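Local coordinates for protein Atg5 (Kluyveromyces marxianus, PDB 3VQI) that takes part in cytoplasm-to-vacuole transport and in forming autophagic vesicles, and is the partner to which Atg12 is conjugated, at residues A[24-29]-A[63-68]; A[73-78]-A[118-123]. One frame throughout, in Å; residues are numbered along the deposited sequence.

Contact 1. Residues A[24-29]-A[63-68]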
loop_
_atom_site.group_PDB
_atom_site.type_symbol
_atom_site.label_atom_id
_atom_site.label_comp_id
_atom_site.label_asym_id
_atom_site.label_seq_id
_atom_site.Cartn_x
_atom_site.Cartn_y
_atom_site.Cartn_z
ATOM N N ASP A 24 7.108 22.381 7.896
ATOM C CA ASP A 24 7.380 23.709 8.436
ATOM C C ASP A 24 6.863 23.854 9.858
ATOM O O ASP A 24 7.530 24.424 10.716
ATOM C CB ASP A 24 6.747 24.775 7.539
ATOM C CG ASP A 24 7.058 24.553 6.062
ATOM O OD1 ASP A 24 8.246 24.389 5.712
ATOM O OD2 ASP A 24 6.107 24.546 5.248
ATOM N N ALA A 25 5.681 23.308 10.110
ATOM C CA ALA A 25 5.061 23.401 11.424
ATOM C C ALA A 25 5.888 22.920 12.612
ATOM O O ALA A 25 5.777 23.483 13.700
ATOM C CB ALA A 25 3.722 22.676 11.413
ATOM N N ILE A 26 6.718 21.898 12.426
ATOM C CA ILE A 26 7.481 21.374 13.561
ATOM C C ILE A 26 9.003 21.452 13.476
ATOM O O ILE A 26 9.698 21.105 14.437
ATOM C CB ILE A 26 7.100 19.892 13.853
ATOM C CG1 ILE A 26 7.524 18.999 12.677
ATOM C CG2 ILE A 26 5.603 19.776 14.097
ATOM C CD1 ILE A 26 7.341 17.512 12.927
ATOM N N VAL A 27 9.526 21.901 12.342
ATOM C CA VAL A 27 10.971 21.998 12.184
ATOM C C VAL A 27 11.577 23.087 13.066
ATOM O O VAL A 27 10.908 24.061 13.413
ATOM C CB VAL A 27 11.345 22.290 10.719
ATOM C CG1 VAL A 27 10.895 23.690 10.337
ATOM C CG2 VAL A 27 12.839 22.124 10.512
ATOM N N VAL A 28 12.846 22.914 13.437
ATOM C CA VAL A 28 13.539 23.910 14.250
ATOM C C VAL A 28 13.834 25.123 13.368
ATOM O O VAL A 28 14.254 24.983 12.213
ATOM C CB VAL A 28 14.871 23.379 14.816
ATOM C CG1 VAL A 28 14.605 22.281 15.827
ATOM C CG2 VAL A 28 15.747 22.870 13.693
ATOM N N PRO A 29 13.611 26.333 13.908
ATOM C CA PRO A 29 13.826 27.615 13.229
ATOM C C PRO A 29 14.998 27.681 12.250
ATOM O O PRO A 29 16.143 27.383 12.600
ATOM C CB PRO A 29 13.975 28.586 14.390
ATOM C CG PRO A 29 12.958 28.052 15.366
ATOM C CD PRO A 29 13.222 26.552 15.318
ATOM N N ILE A 63 13.783 18.297 14.517
ATOM C CA ILE A 63 12.425 18.461 15.013
ATOM C C ILE A 63 12.435 19.323 16.262
ATOM O O ILE A 63 13.044 18.960 17.269
ATOM C CB ILE A 63 11.763 17.091 15.309
ATOM C CG1 ILE A 63 11.109 16.538 14.040
ATOM C CG2 ILE A 63 10.691 17.243 16.371
ATOM C CD1 ILE A 63 12.030 16.402 12.855
ATOM N N LYS A 64 11.750 20.461 16.191
ATOM C CA LYS A 64 11.692 21.398 17.311
ATOM C C LYS A 64 10.708 20.960 18.388
ATOM O O LYS A 64 10.917 21.207 19.575
ATOM C CB LYS A 64 11.294 22.799 16.815
ATOM C CG LYS A 64 9.778 22.996 16.615
ATOM C CD LYS A 64 9.429 24.383 16.076
ATOM C CE LYS A 64 7.917 24.629 16.095
ATOM N NZ LYS A 64 7.535 25.984 15.582
ATOM N N VAL A 65 9.633 20.309 17.966
ATOM C CA VAL A 65 8.588 19.869 18.886
ATOM C C VAL A 65 9.001 18.624 19.672
ATOM O O VAL A 65 9.845 17.854 19.226
ATOM C CB VAL A 65 7.273 19.593 18.090
ATOM C CG1 VAL A 65 6.085 19.482 19.030
ATOM C CG2 VAL A 65 7.036 20.716 17.083
ATOM N N PRO A 66 8.442 18.439 20.879
ATOM C CA PRO A 66 8.767 17.268 21.705
ATOM C C PRO A 66 7.808 16.113 21.407
ATOM O O PRO A 66 6.643 16.344 21.084
ATOM C CB PRO A 66 8.585 17.793 23.120
ATOM C CG PRO A 66 7.420 18.698 22.958
ATOM C CD PRO A 66 7.779 19.469 21.699
ATOM N N TYR A 67 8.287 14.876 21.517
ATOM C CA TYR A 67 7.421 13.731 21.258
ATOM C C TYR A 67 7.551 12.538 22.195
ATOM O O TYR A 67 8.643 12.144 22.602
ATOM C CB TYR A 67 7.572 13.245 19.813
ATOM C CG TYR A 67 8.987 13.172 19.292
ATOM C CD1 TYR A 67 9.652 14.326 18.872
ATOM C CD2 TYR A 67 9.634 11.942 19.137
ATOM C CE1 TYR A 67 10.916 14.263 18.300
ATOM C CE2 TYR A 67 10.901 11.869 18.567
ATOM C CZ TYR A 67 11.534 13.034 18.146
ATOM O OH TYR A 67 12.768 12.970 17.540
ATOM N N GLU A 68 6.400 11.955 22.505
ATOM C CA GLU A 68 6.308 10.803 23.384
ATOM C C GLU A 68 6.899 9.531 22.747
ATOM O O GLU A 68 7.569 8.746 23.425
ATOM C CB GLU A 68 4.836 10.550 23.748
ATOM C CG GLU A 68 3.956 11.806 23.931
ATOM C CD GLU A 68 3.363 12.338 22.620
ATOM O OE1 GLU A 68 3.072 11.518 21.720
ATOM O OE2 GLU A 68 3.168 13.572 22.496
#
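Lys-64, exposed, and Ile-26, buried, carry most of this meeting between two loops. The backbone N of Lys-64 gives its hydrogen to Ile-26 O at 2.8 Å, although the placing of that oxygen is less certain than the rest. Val-27 and Ile-63 form a single isolated bridge here, and Val-28 carries the pairing on through a backbone hydrogen bond to Thr-62.

The Lys-64 side chain, extended beyond CG, runs past the carbonyls of the other loop. Its CD lies 3.1 Å from Val-27 O and its CE 3.4 Å from Ala-25 O, so the aliphatic stem of a long, flexible residue lines the loop while the residue as a whole stays exposed. Val-28 lays CG1 against the CA of Lys-64 at 3.4 Å.

Ile-26 has its CG2 beside the backbone N, 3.4 Å from Val-65 CG2, while CG1, between the N and the carbonyl carbon (chi1 66°), leads on to CD1. Val-65 crosses this side chain at about a right angle, touching CB with its CG2 at 3.3 Å. At the far end, CD1 of Ile-26 lies 4.0 Å from CG1 of Ile-63, the two isoleucines side by side and pointing the same way. Bulky apolar side chains suit this place: they pack between the loops, and both isoleucines also reach Trp-74 of strand 74-78, joining the loops to the hydrophobic core of the ubiquitin-like UblA domain.

Contact 2. Residues A[73-78]-A[118-123]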
loop_
_atom_site.group_PDB
_atom_site.type_symbol
_atom_site.label_atom_id
_atom_site.label_comp_id
_atom_site.label_asym_id
_atom_site.label_seq_id
_atom_site.Cartn_x
_atom_site.Cartn_y
_atom_site.Cartn_z
ATOM N N ASN A 73 0.875 10.111 16.926
ATOM C CA ASN A 73 0.833 11.491 16.456
ATOM C C ASN A 73 1.726 11.865 15.275
ATOM O O ASN A 73 1.915 13.049 14.990
ATOM C CB ASN A 73 1.094 12.435 17.624
ATOM C CG ASN A 73 0.095 12.247 18.736
ATOM O OD1 ASN A 73 0.454 11.886 19.858
ATOM N ND2 ASN A 73 -1.172 12.478 18.432
ATOM N N TRP A 74 2.290 10.874 14.593
ATOM C CA TRP A 74 3.091 11.176 13.416
ATOM C C TRP A 74 2.293 10.738 12.212
ATOM O O TRP A 74 1.442 9.868 12.316
ATOM C CB TRP A 74 4.418 10.426 13.399
ATOM C CG TRP A 74 5.373 10.800 14.478
ATOM C CD1 TRP A 74 5.485 10.222 15.724
ATOM C CD2 TRP A 74 6.371 11.818 14.416
ATOM N NE1 TRP A 74 6.499 10.822 16.433
ATOM C CE2 TRP A 74 7.063 11.806 15.655
ATOM C CE3 TRP A 74 6.754 12.744 13.436
ATOM C CZ2 TRP A 74 8.119 12.682 15.938
ATOM C CZ3 TRP A 74 7.803 13.618 13.714
ATOM C CH2 TRP A 74 8.475 13.579 14.961
ATOM N N TRP A 75 2.542 11.365 11.077
ATOM C CA TRP A 75 1.879 10.980 9.838
ATOM C C TRP A 75 2.652 11.632 8.691
ATOM O O TRP A 75 3.582 12.396 8.919
ATOM C CB TRP A 75 0.395 11.386 9.863
ATOM C CG TRP A 75 0.111 12.880 9.822
ATOM C CD1 TRP A 75 0.042 13.662 8.712
ATOM C CD2 TRP A 75 -0.119 13.751 10.938
ATOM N NE1 TRP A 75 -0.216 14.957 9.055
ATOM C CE2 TRP A 75 -0.318 15.048 10.419
ATOM C CE3 TRP A 75 -0.177 13.562 12.327
ATOM C CZ2 TRP A 75 -0.569 16.165 11.236
ATOM C CZ3 TRP A 75 -0.431 14.670 13.146
ATOM C CH2 TRP A 75 -0.622 15.959 12.593
ATOM N N PHE A 76 2.323 11.293 7.457
ATOM C CA PHE A 76 3.022 11.893 6.333
ATOM C C PHE A 76 2.046 12.759 5.559
ATOM O O PHE A 76 0.830 12.517 5.552
ATOM C CB PHE A 76 3.593 10.839 5.376
ATOM C CG PHE A 76 4.755 10.063 5.923
ATOM C CD1 PHE A 76 4.555 8.834 6.547
ATOM C CD2 PHE A 76 6.057 10.533 5.765
ATOM C CE1 PHE A 76 5.631 8.081 6.998
ATOM C CE2 PHE A 76 7.145 9.791 6.215
ATOM C CZ PHE A 76 6.928 8.559 6.830
ATOM N N GLU A 77 2.577 13.783 4.912
ATOM C CA GLU A 77 1.725 14.648 4.124
ATOM C C GLU A 77 2.335 14.851 2.765
ATOM O O GLU A 77 3.550 15.013 2.624
ATOM C CB GLU A 77 1.525 15.993 4.813
ATOM C CG GLU A 77 0.244 16.088 5.622
ATOM C CD GLU A 77 0.139 17.405 6.386
ATOM O OE1 GLU A 77 0.571 18.448 5.846
ATOM O OE2 GLU A 77 -0.387 17.399 7.521
ATOM N N TYR A 78 1.491 14.780 1.756
ATOM C CA TYR A 78 1.937 15.010 0.399
ATOM C C TYR A 78 1.119 16.222 -0.022
ATOM O O TYR A 78 -0.102 16.220 0.115
ATOM C CB TYR A 78 1.632 13.809 -0.494
ATOM C CG TYR A 78 1.984 14.066 -1.928
ATOM C CD1 TYR A 78 0.993 14.359 -2.871
ATOM C CD2 TYR A 78 3.313 14.083 -2.338
ATOM C CE1 TYR A 78 1.316 14.666 -4.185
ATOM C CE2 TYR A 78 3.650 14.393 -3.652
ATOM C CZ TYR A 78 2.650 14.685 -4.569
ATOM O OH TYR A 78 2.993 15.015 -5.855
ATOM N N GLN A 118 6.088 15.181 3.609
ATOM C CA GLN A 118 6.519 15.952 4.762
ATOM C C GLN A 118 6.238 15.072 5.982
ATOM O O GLN A 118 5.266 14.315 6.006
ATOM C CB GLN A 118 5.768 17.296 4.897
ATOM C CG GLN A 118 5.180 17.920 3.620
ATOM C CD GLN A 118 6.137 17.972 2.441
ATOM O OE1 GLN A 118 7.292 18.390 2.573
ATOM N NE2 GLN A 118 5.651 17.557 1.268
ATOM N N LEU A 119 7.106 15.144 6.980
ATOM C CA LEU A 119 6.908 14.367 8.192
ATOM C C LEU A 119 6.261 15.349 9.157
ATOM O O LEU A 119 6.834 16.393 9.458
ATOM C CB LEU A 119 8.256 13.852 8.732
ATOM C CG LEU A 119 8.217 13.225 10.131
ATOM C CD1 LEU A 119 7.469 11.902 10.063
ATOM C CD2 LEU A 119 9.624 13.023 10.654
ATOM N N CYS A 120 5.068 15.023 9.630
ATOM C CA CYS A 120 4.349 15.906 10.529
ATOM C C CYS A 120 4.051 15.263 11.878
ATOM O O CYS A 120 4.039 14.042 12.000
ATOM C CB CYS A 120 3.030 16.323 9.876
ATOM S SG CYS A 120 3.152 16.689 8.116
ATOM N N HIS A 121 3.799 16.099 12.881
ATOM C CA HIS A 121 3.468 15.630 14.226
ATOM C C HIS A 121 2.500 16.622 14.837
ATOM O O HIS A 121 2.691 17.824 14.706
ATOM C CB HIS A 121 4.713 15.560 15.108
ATOM C CG HIS A 121 4.433 15.109 16.509
ATOM N ND1 HIS A 121 4.573 13.797 16.914
ATOM C CD2 HIS A 121 3.996 15.791 17.592
ATOM C CE1 HIS A 121 4.235 13.692 18.187
ATOM N NE2 HIS A 121 3.881 14.887 18.621
ATOM N N GLY A 122 1.464 16.131 15.501
ATOM C CA GLY A 122 0.502 17.034 16.105
ATOM C C GLY A 122 -0.401 16.357 17.117
ATOM O O GLY A 122 -0.451 15.136 17.181
ATOM N N ASP A 123 -1.124 17.135 17.908
ATOM C CA ASP A 123 -1.999 16.537 18.901
ATOM C C ASP A 123 -3.308 16.086 18.273
ATOM O O ASP A 123 -4.043 15.286 18.844
ATOM C CB ASP A 123 -2.260 17.527 20.039
ATOM C CG ASP A 123 -0.972 18.002 20.703
ATOM O OD1 ASP A 123 -0.065 17.161 20.925
ATOM O OD2 ASP A 123 -0.863 19.213 21.011
#
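Gln-118 N and Glu-77 O form the shortest of five backbone hydrogen bonds, 2.7 Å, in an antiparallel strand pair of the ubiquitin-like UblA sheet. Glu-77 N returns a bond to Gln-118 O, Trp-75 and Cys-120 exchange a second pair, and Gly-122 N reaches Asn-73 O at 3.2 Å, just beyond the end of strand 118-121 and the start of strand 74-78. Within its own strand, Trp-75 NE1 donates to Glu-77 OE2 at 2.9 Å, nearly straight at 167° and in the indole plane, which fixes the turn of the ring.

On the face that carries Trp-75, Glu-77, Gln-118 and Cys-120, the small Cys-120 lays CB over the five-membered ring of Trp-75, a CH-pi contact, and its SG lies 3.5 Å from Glu-77 CD. Gly-122, without a side chain, lets Trp-75 CZ3 come within 3.4 Å of its N.

Trp-74, Phe-76, Leu-119 and His-121 occupy the other face, where Trp-74 and Leu-119 also pack on helix 48-59. Leu-119 CD1 touches Trp-74 CE3 at 3.5 Å, a branched aliphatic group against a broad ring. His-121, with CG anti to the backbone N (chi1 179°), turns an edge to the Trp-74 face, planes at 67°, and places His-121 ND1 over the Trp-74 ring, 3.4 Å from Trp-74 CE2.

From the N terminus, the chain leaves strand 15-22 into residues 24-29, continues through strand 37-43 and helix 48-59, and returns at 63-68, so contact 1 closes a loop of 33 intervening residues. Only then does contact 2 open, at 73-78, closing with 39 residues intervening when strand 114-121 comes alongside. The loops follow in series, neither nested nor crossed, and their centres lie about 11 Å apart. Contact 1 ties together the connections that follow strand 15-22 and helix 48-59; contact 2 joins neighbouring strands of the sheet. They meet directly where the Tyr-67 ring packs edge-to-face with Trp-74 and Ile-26 touches the backbone of Leu-119 and His-121.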